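Local coordinates for penicillin binding protein 2X (Streptococcus thermophilus, PDB 5U47) that probably acts as a septal transpeptidase that cross-links peptides of adjacent glycan strands in cell-wall peptidoglycan and, like its relatives, is probably inactivated by beta-lactams, at residues A[141-145]-A[268-272]; A[147-151]-A[227-231]; A[317-323]-A[355-361]; A[301-305]-A[362-366]. The protein carries 1 engineered substitution. One frame throughout, in Å; residues are numbered along the deposited sequence. Where two conformers were deposited one is given.

Contact 1: residues A[141-145]-A[268-272]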
loop_
_atom_site.group_PDB
_atom_site.type_symbol
_atom_site.label_atom_id
_atom_site.label_comp_id
_atom_site.label_asym_id
_atom_site.label_seq_id
_atom_site.Cartn_x
_atom_site.Cartn_y
_atom_site.Cartn_z
ATOM N N SER A 141 22.119 9.973 -2.660
ATOM C CA SER A 141 20.822 10.150 -3.306
ATOM C C SER A 141 20.098 8.797 -3.311
ATOM O O SER A 141 20.707 7.741 -3.115
ATOM C CB SER A 141 20.982 10.692 -4.730
ATOM O OG SER A 141 21.729 9.784 -5.511
ATOM N N ARG A 142 18.793 8.837 -3.519
ATOM C CA ARG A 142 17.983 7.632 -3.546
ATOM C C ARG A 142 17.761 7.266 -5.011
ATOM O O ARG A 142 17.332 8.104 -5.786
ATOM C CB ARG A 142 16.658 7.910 -2.859
ATOM C CG ARG A 142 15.820 6.695 -2.513
ATOM C CD ARG A 142 16.460 5.865 -1.399
ATOM N NE ARG A 142 15.493 4.979 -0.772
ATOM C CZ ARG A 142 15.794 3.944 0.012
ATOM N NH1 ARG A 142 17.072 3.605 0.292
ATOM N NH2 ARG A 142 14.818 3.239 0.532
ATOM N N MET A 143 18.069 6.022 -5.371
ATOM C CA MET A 143 17.933 5.524 -6.745
ATOM C C MET A 143 16.708 4.595 -6.851
ATOM O O MET A 143 16.507 3.752 -5.981
ATOM C CB MET A 143 19.213 4.763 -7.129
ATOM C CG MET A 143 19.166 4.087 -8.492
ATOM S SD MET A 143 20.610 3.072 -8.846
ATOM C CE MET A 143 20.062 2.329 -10.383
ATOM N N TYR A 144 15.927 4.739 -7.927
ATOM C CA TYR A 144 14.709 3.945 -8.165
ATOM C C TYR A 144 14.931 3.310 -9.539
ATOM O O TYR A 144 14.498 3.856 -10.563
ATOM C CB TYR A 144 13.459 4.849 -8.119
ATOM C CG TYR A 144 13.216 5.475 -6.763
ATOM C CD1 TYR A 144 13.810 6.686 -6.411
ATOM C CD2 TYR A 144 12.406 4.835 -5.808
ATOM C CE1 TYR A 144 13.587 7.255 -5.159
ATOM C CE2 TYR A 144 12.182 5.394 -4.563
ATOM C CZ TYR A 144 12.770 6.603 -4.242
ATOM O OH TYR A 144 12.559 7.134 -2.980
ATOM N N PRO A 145 15.606 2.151 -9.571
ATOM C CA PRO A 145 16.078 1.548 -10.833
ATOM C C PRO A 145 15.040 1.191 -11.878
ATOM O O PRO A 145 15.384 1.128 -13.073
ATOM C CB PRO A 145 16.769 0.256 -10.379
ATOM C CG PRO A 145 16.974 0.397 -8.912
ATOM C CD PRO A 145 15.916 1.298 -8.410
ATOM N N ASN A 268 7.852 8.919 -13.269
ATOM C CA ASN A 268 9.084 8.117 -13.182
ATOM C C ASN A 268 9.693 8.383 -11.810
ATOM O O ASN A 268 10.058 9.528 -11.501
ATOM C CB ASN A 268 10.047 8.500 -14.292
ATOM C CG ASN A 268 11.303 7.647 -14.297
ATOM O OD1 ASN A 268 11.955 7.458 -13.259
ATOM N ND2 ASN A 268 11.650 7.125 -15.471
ATOM N N SER A 269 9.805 7.343 -10.980
ATOM C CA SER A 269 10.338 7.505 -9.610
ATOM C C SER A 269 11.786 7.976 -9.505
ATOM O O SER A 269 12.160 8.626 -8.501
ATOM C CB SER A 269 10.181 6.203 -8.805
ATOM O OG SER A 269 8.818 5.932 -8.539
ATOM N N ASP A 270 12.599 7.657 -10.504
ATOM C CA ASP A 270 14.012 8.015 -10.474
ATOM C C ASP A 270 14.234 9.464 -10.924
ATOM O O ASP A 270 15.075 10.132 -10.378
ATOM C CB ASP A 270 14.820 7.071 -11.367
ATOM C CG ASP A 270 16.319 7.012 -10.986
ATOM O OD1 ASP A 270 16.664 6.878 -9.781
ATOM O OD2 ASP A 270 17.160 7.053 -11.901
ATOM N N THR A 271 13.460 9.933 -11.896
ATOM C CA THR A 271 13.625 11.285 -12.462
ATOM C C THR A 271 12.526 12.310 -12.131
ATOM O O THR A 271 12.693 13.496 -12.404
ATOM C CB THR A 271 13.688 11.197 -13.993
ATOM O OG1 THR A 271 12.398 10.869 -14.513
ATOM C CG2 THR A 271 14.692 10.144 -14.429
ATOM N N LEU A 272 11.421 11.839 -11.563
ATOM C CA LEU A 272 10.242 12.661 -11.225
ATOM C C LEU A 272 9.464 13.157 -12.442
ATOM O O LEU A 272 8.486 13.887 -12.294
ATOM C CB LEU A 272 10.588 13.827 -10.293
ATOM C CG LEU A 272 11.249 13.432 -8.970
ATOM C CD1 LEU A 272 11.521 14.670 -8.129
ATOM C CD2 LEU A 272 10.379 12.456 -8.199
#
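Tyr144, just past the end of strand 134-143, has the most surface covered here, and Asp270 and Ser269 in the loop 268-272 do most of the covering. The backbones come close, with 4.7 Å between the CA atoms of Tyr144 and Asp270. Tyr144 N donates a nearly straight hydrogen bond of 2.9 Å to Asp270 OD1, so a short acidic side chain takes up an amide at the point where the strand gives way to loop. Tyr144 CB packs 3.6 Å from Ser269 CB, serine being small enough for this close fit, and Tyr144 CD1 lies 3.3 Å from Ser269 O. Beyond the ring, Tyr144 OH bonds to Ala157 N. Asn268 shapes the loop: its OD1 accepts from Asp270 N at 2.8 Å, an Asx turn, and from Thr271 N at 3.2 Å. The pairing thus joins the N-terminal, dimerisation-domain part of the chain to the transpeptidase part through one carboxylate-to-amide bond and snug van der Waals contact, with no salt bridge between the segments.

Contact 2: residues A[147-151]-A[227-231]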
loop_
_atom_site.group_PDB
_atom_site.type_symbol
_atom_site.label_atom_id
_atom_site.label_comp_id
_atom_site.label_asym_id
_atom_site.label_seq_id
_atom_site.Cartn_x
_atom_site.Cartn_y
_atom_site.Cartn_z
ATOM N N GLY A 147 12.381 2.971 -12.716
ATOM C CA GLY A 147 11.732 4.143 -13.339
ATOM C C GLY A 147 10.237 4.264 -12.987
ATOM O O GLY A 147 9.881 4.438 -11.807
ATOM N N THR A 148 9.379 4.205 -14.015
ATOM C CA THR A 148 7.915 4.255 -13.831
ATOM C C THR A 148 7.448 2.859 -13.421
ATOM O O THR A 148 7.216 1.976 -14.268
ATOM C CB THR A 148 7.233 4.753 -15.109
ATOM O OG1 THR A 148 7.769 6.054 -15.432
ATOM C CG2 THR A 148 5.750 4.844 -14.919
ATOM N N PHE A 149 7.328 2.667 -12.115
ATOM C CA PHE A 149 7.076 1.360 -11.524
ATOM C C PHE A 149 6.548 1.579 -10.120
ATOM O O PHE A 149 7.292 2.016 -9.242
ATOM C CB PHE A 149 8.429 0.605 -11.495
ATOM C CG PHE A 149 8.403 -0.759 -10.840
ATOM C CD1 PHE A 149 8.391 -0.891 -9.463
ATOM C CD2 PHE A 149 8.480 -1.909 -11.614
ATOM C CE1 PHE A 149 8.384 -2.148 -8.866
ATOM C CE2 PHE A 149 8.495 -3.165 -11.034
ATOM C CZ PHE A 149 8.461 -3.282 -9.654
ATOM N N ALA A 150 5.260 1.289 -9.912
ATOM C CA ALA A 150 4.589 1.467 -8.595
ATOM C C ALA A 150 5.046 2.740 -7.920
ATOM O O ALA A 150 5.301 2.767 -6.714
ATOM C CB ALA A 150 4.900 0.291 -7.714
ATOM N N SER A 151 5.110 3.810 -8.690
ATOM C CA SER A 151 5.710 5.042 -8.188
ATOM C C SER A 151 5.003 5.650 -6.995
ATOM O O SER A 151 5.644 5.955 -5.971
ATOM C CB SER A 151 5.873 6.053 -9.326
ATOM O OG SER A 151 6.819 5.564 -10.259
ATOM N N GLN A 227 4.471 -6.575 -11.863
ATOM C CA GLN A 227 4.294 -5.118 -11.788
ATOM C C GLN A 227 4.683 -4.447 -13.106
ATOM O O GLN A 227 3.964 -3.581 -13.583
ATOM C CB GLN A 227 5.118 -4.539 -10.654
ATOM C CG GLN A 227 4.987 -3.023 -10.480
ATOM C CD GLN A 227 3.671 -2.595 -9.824
ATOM O OE1 GLN A 227 3.226 -3.194 -8.834
ATOM N NE2 GLN A 227 3.090 -1.522 -10.323
ATOM N N THR A 228 5.826 -4.847 -13.672
ATOM C CA THR A 228 6.323 -4.299 -14.952
ATOM C C THR A 228 5.307 -4.529 -16.049
ATOM O O THR A 228 4.988 -3.631 -16.823
ATOM C CB THR A 228 7.714 -4.900 -15.311
ATOM O OG1 THR A 228 8.642 -4.527 -14.291
ATOM C CG2 THR A 228 8.247 -4.387 -16.648
ATOM N N PHE A 229 4.746 -5.724 -16.062
ATOM C CA PHE A 229 3.742 -6.090 -17.036
ATOM C C PHE A 229 2.463 -5.277 -16.832
ATOM O O PHE A 229 1.868 -4.812 -17.802
ATOM C CB PHE A 229 3.480 -7.589 -16.926
ATOM C CG PHE A 229 2.658 -8.139 -18.014
ATOM C CD1 PHE A 229 3.250 -8.610 -19.171
ATOM C CD2 PHE A 229 1.292 -8.221 -17.880
ATOM C CE1 PHE A 229 2.480 -9.134 -20.188
ATOM C CE2 PHE A 229 0.518 -8.734 -18.884
ATOM C CZ PHE A 229 1.106 -9.189 -20.048
ATOM N N LEU A 230 2.053 -5.082 -15.569
ATOM C CA LEU A 230 0.868 -4.279 -15.267
ATOM C C LEU A 230 1.004 -2.824 -15.761
ATOM O O LEU A 230 0.031 -2.245 -16.276
ATOM C CB LEU A 230 0.580 -4.267 -13.753
ATOM C CG LEU A 230 -0.557 -3.365 -13.289
ATOM C CD1 LEU A 230 -1.863 -3.775 -13.922
ATOM C CD2 LEU A 230 -0.683 -3.376 -11.779
ATOM N N GLU A 231 2.187 -2.232 -15.570
ATOM C CA GLU A 231 2.444 -0.833 -15.985
ATOM C C GLU A 231 2.225 -0.670 -17.492
ATOM O O GLU A 231 1.587 0.272 -17.938
ATOM C CB GLU A 231 3.870 -0.373 -15.606
ATOM C CG GLU A 231 4.203 -0.358 -14.104
ATOM C CD GLU A 231 3.620 0.812 -13.289
ATOM O OE1 GLU A 231 3.359 1.881 -13.868
ATOM O OE2 GLU A 231 3.463 0.674 -12.037
HETATM O O HOH W 1 3.729 3.902 -11.617
#
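The ring of Phe149 lies over the side chain of Gln227 on helix 224-241: Gln227 CG sits 3.6 Å from the ring centroid, only 14° off the ring normal, a CH-pi contact. Gln227 suits the place because its aliphatic part can meet an aromatic face while its terminal amide makes hydrogen bonds. At the ring's edge, Phe149 CE2 is 3.5 Å from Thr228 OG1, whose hydroxyl is bonded to Ala224 O of its own helix.

One turn further along the helix comes Glu231. Its OE2 accepts a hydrogen bond of 2.9 Å from Ala150 N and another of 2.8 Å from Gln227 NE2, while OE1 accepts 3.0 Å from water 1, which itself accepts from Ser151 N at 3.2 Å. The carboxylate therefore serves amides at the start of helix 151-154, one directly and one through water. Ala150 is the N-cap residue of that short helix, and its methyl side chain is small enough to fit beside the Gln227 amide, Ala150 CB lying 3.7 Å from Gln227 NE2.

Strand 258-264, at the margin of the five-stranded antiparallel sheet, runs beside the same polar cluster: its Arg264 forms a salt bridge with Glu231, the Thr262 hydroxyl bonds to Glu231, and Thr261 O to the Gln227 amide. Through Gln227 and Glu231 the helix meets both this strand and the loop 147-151, while its Phe229 packs on helix 558-572.

Contact 3: residues A[317-323]-A[355-361]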
loop_
_atom_site.group_PDB
_atom_site.type_symbol
_atom_site.label_atom_id
_atom_site.label_comp_id
_atom_site.label_asym_id
_atom_site.label_seq_id
_atom_site.Cartn_x
_atom_site.Cartn_y
_atom_site.Cartn_z
ATOM N N TYR A 317 -38.824 -10.448 -10.725
ATOM C CA TYR A 317 -39.277 -9.095 -10.423
ATOM C C TYR A 317 -39.234 -8.284 -11.711
ATOM O O TYR A 317 -38.654 -8.722 -12.707
ATOM C CB TYR A 317 -38.373 -8.446 -9.357
ATOM C CG TYR A 317 -36.982 -8.118 -9.866
ATOM C CD1 TYR A 317 -35.974 -9.073 -9.868
ATOM C CD2 TYR A 317 -36.686 -6.852 -10.365
ATOM C CE1 TYR A 317 -34.714 -8.778 -10.347
ATOM C CE2 TYR A 317 -35.425 -6.546 -10.845
ATOM C CZ TYR A 317 -34.449 -7.510 -10.843
ATOM O OH TYR A 317 -33.193 -7.200 -11.325
ATOM N N SER A 318 -39.835 -7.100 -11.685
ATOM C CA SER A 318 -39.826 -6.212 -12.834
ATOM C C SER A 318 -39.079 -4.922 -12.491
ATOM O O SER A 318 -39.258 -4.366 -11.412
ATOM C CB SER A 318 -41.253 -5.875 -13.262
ATOM O OG SER A 318 -41.222 -5.018 -14.383
ATOM N N ASN A 319 -38.250 -4.449 -13.421
ATOM C CA ASN A 319 -37.528 -3.188 -13.239
ATOM C C ASN A 319 -38.217 -2.055 -14.006
ATOM O O ASN A 319 -37.676 -0.950 -14.091
ATOM C CB ASN A 319 -36.074 -3.330 -13.715
ATOM C CG ASN A 319 -35.958 -3.596 -15.211
ATOM O OD1 ASN A 319 -36.963 -3.757 -15.913
ATOM N ND2 ASN A 319 -34.724 -3.642 -15.707
ATOM N N ALA A 320 -39.419 -2.327 -14.524
ATOM C CA ALA A 320 -40.134 -1.380 -15.379
ATOM C C ALA A 320 -40.506 -0.051 -14.739
ATOM O O ALA A 320 -40.511 0.981 -15.419
ATOM C CB ALA A 320 -41.386 -2.043 -15.951
ATOM N N ASN A 321 -40.834 -0.072 -13.452
ATOM C CA ASN A 321 -41.229 1.147 -12.745
ATOM C C ASN A 321 -40.184 1.603 -11.750
ATOM O O ASN A 321 -40.400 2.573 -11.022
ATOM C CB ASN A 321 -42.561 0.914 -12.026
ATOM C CG ASN A 321 -43.714 0.702 -12.986
ATOM O OD1 ASN A 321 -44.556 -0.164 -12.774
ATOM N ND2 ASN A 321 -43.750 1.484 -14.054
ATOM N N GLY A 322 -39.039 0.927 -11.736
ATOM C CA GLY A 322 -38.009 1.240 -10.767
ATOM C C GLY A 322 -38.509 0.894 -9.382
ATOM O O GLY A 322 -39.429 0.091 -9.226
ATOM N N ILE A 323 -37.910 1.516 -8.379
ATOM C CA ILE A 323 -38.297 1.294 -7.001
ATOM C C ILE A 323 -38.059 2.585 -6.245
ATOM O O ILE A 323 -37.066 3.274 -6.481
ATOM C CB ILE A 323 -37.560 0.089 -6.362
ATOM C CG1 ILE A 323 -38.113 -0.187 -4.961
ATOM C CG2 ILE A 323 -36.053 0.309 -6.302
ATOM C CD1 ILE A 323 -37.647 -1.500 -4.374
ATOM N N SER A 355 -28.624 -4.941 -12.137
ATOM C CA SER A 355 -29.873 -4.240 -11.877
ATOM C C SER A 355 -29.898 -3.623 -10.480
ATOM O O SER A 355 -29.921 -4.348 -9.489
ATOM C CB SER A 355 -31.054 -5.207 -12.017
ATOM O OG SER A 355 -32.281 -4.602 -11.617
ATOM N N ASN A 356 -29.886 -2.290 -10.410
ATOM C CA ASN A 356 -30.001 -1.569 -9.131
ATOM C C ASN A 356 -31.321 -1.887 -8.417
ATOM O O ASN A 356 -31.367 -1.965 -7.184
ATOM C CB ASN A 356 -29.947 -0.054 -9.333
ATOM C CG ASN A 356 -28.573 0.453 -9.671
ATOM O OD1 ASN A 356 -27.568 -0.255 -9.571
ATOM N ND2 ASN A 356 -28.517 1.709 -10.048
ATOM N N VAL A 357 -32.388 -2.050 -9.195
ATOM C CA VAL A 357 -33.714 -2.361 -8.657
ATOM C C VAL A 357 -33.713 -3.725 -7.971
ATOM O O VAL A 357 -34.181 -3.861 -6.832
ATOM C CB VAL A 357 -34.790 -2.326 -9.767
ATOM C CG1 VAL A 357 -36.125 -2.826 -9.251
ATOM C CG2 VAL A 357 -34.927 -0.917 -10.345
ATOM N N GLY A 358 -33.178 -4.726 -8.663
ATOM C CA GLY A 358 -33.105 -6.078 -8.128
ATOM C C GLY A 358 -32.293 -6.120 -6.847
ATOM O O GLY A 358 -32.668 -6.787 -5.881
ATOM N N MET A 359 -31.195 -5.381 -6.822
ATOM C CA MET A 359 -30.339 -5.371 -5.631
ATOM C C MET A 359 -31.015 -4.601 -4.496
ATOM O O MET A 359 -31.002 -5.038 -3.353
ATOM C CB MET A 359 -28.952 -4.825 -5.960
ATOM C CG MET A 359 -28.140 -5.670 -6.938
ATOM S SD MET A 359 -28.135 -7.468 -6.719
ATOM C CE MET A 359 -29.526 -8.017 -7.684
ATOM N N THR A 360 -31.643 -3.479 -4.818
ATOM C CA THR A 360 -32.373 -2.726 -3.805
ATOM C C THR A 360 -33.482 -3.604 -3.191
ATOM O O THR A 360 -33.684 -3.582 -1.988
ATOM C CB THR A 360 -32.950 -1.447 -4.392
ATOM O OG1 THR A 360 -31.875 -0.654 -4.904
ATOM C CG2 THR A 360 -33.724 -0.660 -3.330
ATOM N N MET A 361 -34.167 -4.393 -4.016
ATOM C CA MET A 361 -35.181 -5.318 -3.502
ATOM C C MET A 361 -34.568 -6.321 -2.512
ATOM O O MET A 361 -35.170 -6.617 -1.474
ATOM C CB MET A 361 -35.905 -6.047 -4.645
ATOM C CG MET A 361 -36.923 -5.182 -5.365
ATOM S SD MET A 361 -37.511 -5.915 -6.908
ATOM C CE MET A 361 -38.899 -4.853 -7.300
#
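Val357, on the first turn of helix 356-366, is the bump that the 317-323 segment wraps around. Its CG2 rests 3.8 Å from Gly322 CA, where a positive phi suits glycine, while Val357 CG1 lies 4.1 Å from Tyr317 CE2. Tyr317 fills the hollow above Gly358: Tyr317 CZ comes to 3.4 Å from Gly358 CA, and a CB there would clash with the hydroxyl. Tyr317 OH donates 2.8 Å to Ser355 OG, the N-cap that accepts from Gly358 N at 3.1 Å; Ser355 also bonds to Asp332. Flexible Met361 reaches back, its SD 4.3 Å from the Tyr317 ring centroid, 42° off the normal, an oblique Met-aromatic contact. Ile323 fits between helix residues, its CG2 3.9 Å from Thr360 CG2 and its CD1 3.9 Å from Met361 CG. Asn356 bonds to Lys298, so this helix start probably belongs to the SxxK/SxN-type active site of penicillin-binding transpeptidases. Phe347 stacks on Tyr317, strand 344-346 pairs with strand 316-318, and strand 328-330 packs against Ile323 and Thr360.

Contact 4: residues A[301-305]-A[362-366]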
loop_
_atom_site.group_PDB
_atom_site.type_symbol
_atom_site.label_atom_id
_atom_site.label_comp_id
_atom_site.label_asym_id
_atom_site.label_seq_id
_atom_site.Cartn_x
_atom_site.Cartn_y
_atom_site.Cartn_z
ATOM N N LEU A 301 -23.334 -7.250 -1.282
ATOM C CA LEU A 301 -24.792 -7.333 -1.120
ATOM C C LEU A 301 -25.310 -8.725 -1.349
ATOM O O LEU A 301 -26.043 -9.254 -0.530
ATOM C CB LEU A 301 -25.525 -6.416 -2.088
ATOM C CG LEU A 301 -27.062 -6.568 -1.937
ATOM C CD1 LEU A 301 -27.549 -5.862 -0.683
ATOM C CD2 LEU A 301 -27.782 -6.046 -3.130
ATOM N N LEU A 302 -24.952 -9.296 -2.494
ATOM C CA LEU A 302 -25.359 -10.637 -2.853
ATOM C C LEU A 302 -24.895 -11.663 -1.830
ATOM O O LEU A 302 -25.667 -12.553 -1.472
ATOM C CB LEU A 302 -24.821 -11.012 -4.233
ATOM C CG LEU A 302 -25.174 -12.415 -4.740
ATOM C CD1 LEU A 302 -26.676 -12.586 -4.866
ATOM C CD2 LEU A 302 -24.511 -12.683 -6.075
ATOM N N SER A 303 -23.650 -11.537 -1.356
ATOM C CA SER A 303 -23.127 -12.491 -0.365
ATOM C C SER A 303 -23.938 -12.437 0.924
ATOM O O SER A 303 -24.159 -13.466 1.558
ATOM C CB SER A 303 -21.647 -12.260 -0.047
ATOM O OG SER A 303 -21.427 -11.070 0.690
ATOM N N ALA A 304 -24.350 -11.228 1.303
ATOM C CA ALA A 304 -25.149 -11.014 2.512
ATOM C C ALA A 304 -26.549 -11.612 2.350
ATOM O O ALA A 304 -27.074 -12.258 3.262
ATOM C CB ALA A 304 -25.239 -9.531 2.834
ATOM N N ALA A 305 -27.150 -11.388 1.185
ATOM C CA ALA A 305 -28.471 -11.937 0.901
ATOM C C ALA A 305 -28.435 -13.458 0.970
ATOM O O ALA A 305 -29.353 -14.080 1.523
ATOM C CB ALA A 305 -28.965 -11.481 -0.464
ATOM N N LEU A 362 -33.372 -6.833 -2.825
ATOM C CA LEU A 362 -32.686 -7.776 -1.929
ATOM C C LEU A 362 -32.343 -7.102 -0.601
ATOM O O LEU A 362 -32.481 -7.717 0.464
ATOM C CB LEU A 362 -31.420 -8.362 -2.579
ATOM C CG LEU A 362 -31.631 -9.356 -3.729
ATOM C CD1 LEU A 362 -30.300 -9.817 -4.314
ATOM C CD2 LEU A 362 -32.466 -10.548 -3.265
ATOM N N GLU A 363 -31.915 -5.838 -0.678
ATOM C CA GLU A 363 -31.603 -5.031 0.508
ATOM C C GLU A 363 -32.838 -4.845 1.399
ATOM O O GLU A 363 -32.735 -4.954 2.618
ATOM C CB GLU A 363 -31.044 -3.659 0.105
ATOM C CG GLU A 363 -30.466 -2.825 1.249
ATOM C CD GLU A 363 -31.494 -2.112 2.124
ATOM O OE1 GLU A 363 -32.534 -1.665 1.621
ATOM O OE2 GLU A 363 -31.239 -1.984 3.339
ATOM N N GLN A 364 -33.984 -4.565 0.779
ATOM C CA GLN A 364 -35.241 -4.379 1.516
ATOM C C GLN A 364 -35.730 -5.687 2.144
ATOM O O GLN A 364 -36.318 -5.674 3.218
ATOM C CB GLN A 364 -36.327 -3.795 0.606
ATOM C CG GLN A 364 -36.058 -2.368 0.144
ATOM C CD GLN A 364 -37.161 -1.805 -0.738
ATOM O OE1 GLN A 364 -38.178 -2.453 -0.989
ATOM N NE2 GLN A 364 -36.960 -0.587 -1.212
ATOM N N ALA A 365 -35.460 -6.805 1.472
ATOM C CA ALA A 365 -35.866 -8.141 1.955
ATOM C C ALA A 365 -35.094 -8.561 3.195
ATOM O O ALA A 365 -35.616 -9.281 4.030
ATOM C CB ALA A 365 -35.681 -9.185 0.863
ATOM N N MET A 366 -33.836 -8.148 3.297
ATOM C CA MET A 366 -33.066 -8.471 4.490
ATOM C C MET A 366 -33.314 -7.364 5.516
ATOM O O MET A 366 -33.315 -7.620 6.710
ATOM C CB MET A 366 -31.574 -8.704 4.174
ATOM C CG MET A 366 -30.742 -7.500 3.821
ATOM S SD MET A 366 -29.023 -8.003 3.473
ATOM C CE MET A 366 -29.170 -8.612 1.793
#
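Two helical segments, 301-305 and 362-366, cross at 37° with their axes 10.1 Å apart at closest approach, running in broadly the same direction. Their backbones are nearest at Ala305 and Leu362, whose CA atoms are 6.6 Å apart; the CA atoms of Leu301 and Glu363 are 7.4 Å apart. An alanine at the tighter point suits it, since a bulkier residue would need more space between the helices.

Met366 has the largest covered area, and its long, unbranched side chain bends over the other helix. Its CE lies 3.5 Å from Ala305 N, 3.7 Å from Ala305 CB and 4.0 Å from Leu301 CD1, while Met366 SD is 4.1 Å from Ala304 CB. The small alanines form a shallow depression in which the thioether sits. Leu301 projects the other way across the gap, its CD2 4.3 Å from Leu362 CB and its CD1 4.2 Å from Glu363 CB, so only the aliphatic base of that glutamate takes part. Leu362 CD1 in turn reaches to 4.4 Å from Ala305 CB. Trp371 of helix 368-377 covers Leu301 and Ala304.

No hydrogen bond links the segments: this join between two helices of the transpeptidase domain depends on apolar contact and matching shape.

In the fold
From the N terminus, the chain passes 141-145 and then 147-151; 227-231 returns first to close contact 2, and 268-272 closes contact 1 afterwards, so contact 2 is nested within contact 1. The two touch through Ser269 and Ser151, and together tie the dimerisation-domain part to helix 224-241 and the start of the transpeptidase region. Further on, 301-305 and 317-323 open the second pair: contact 3 closes at 355-361 and contact 4 directly after it at 362-366, again nested. Both use helix 356-366, bringing strand 316-318 and helix 297-308 against it. The pairs follow in series, with contacts 1 and 3 centred about 51 Å apart.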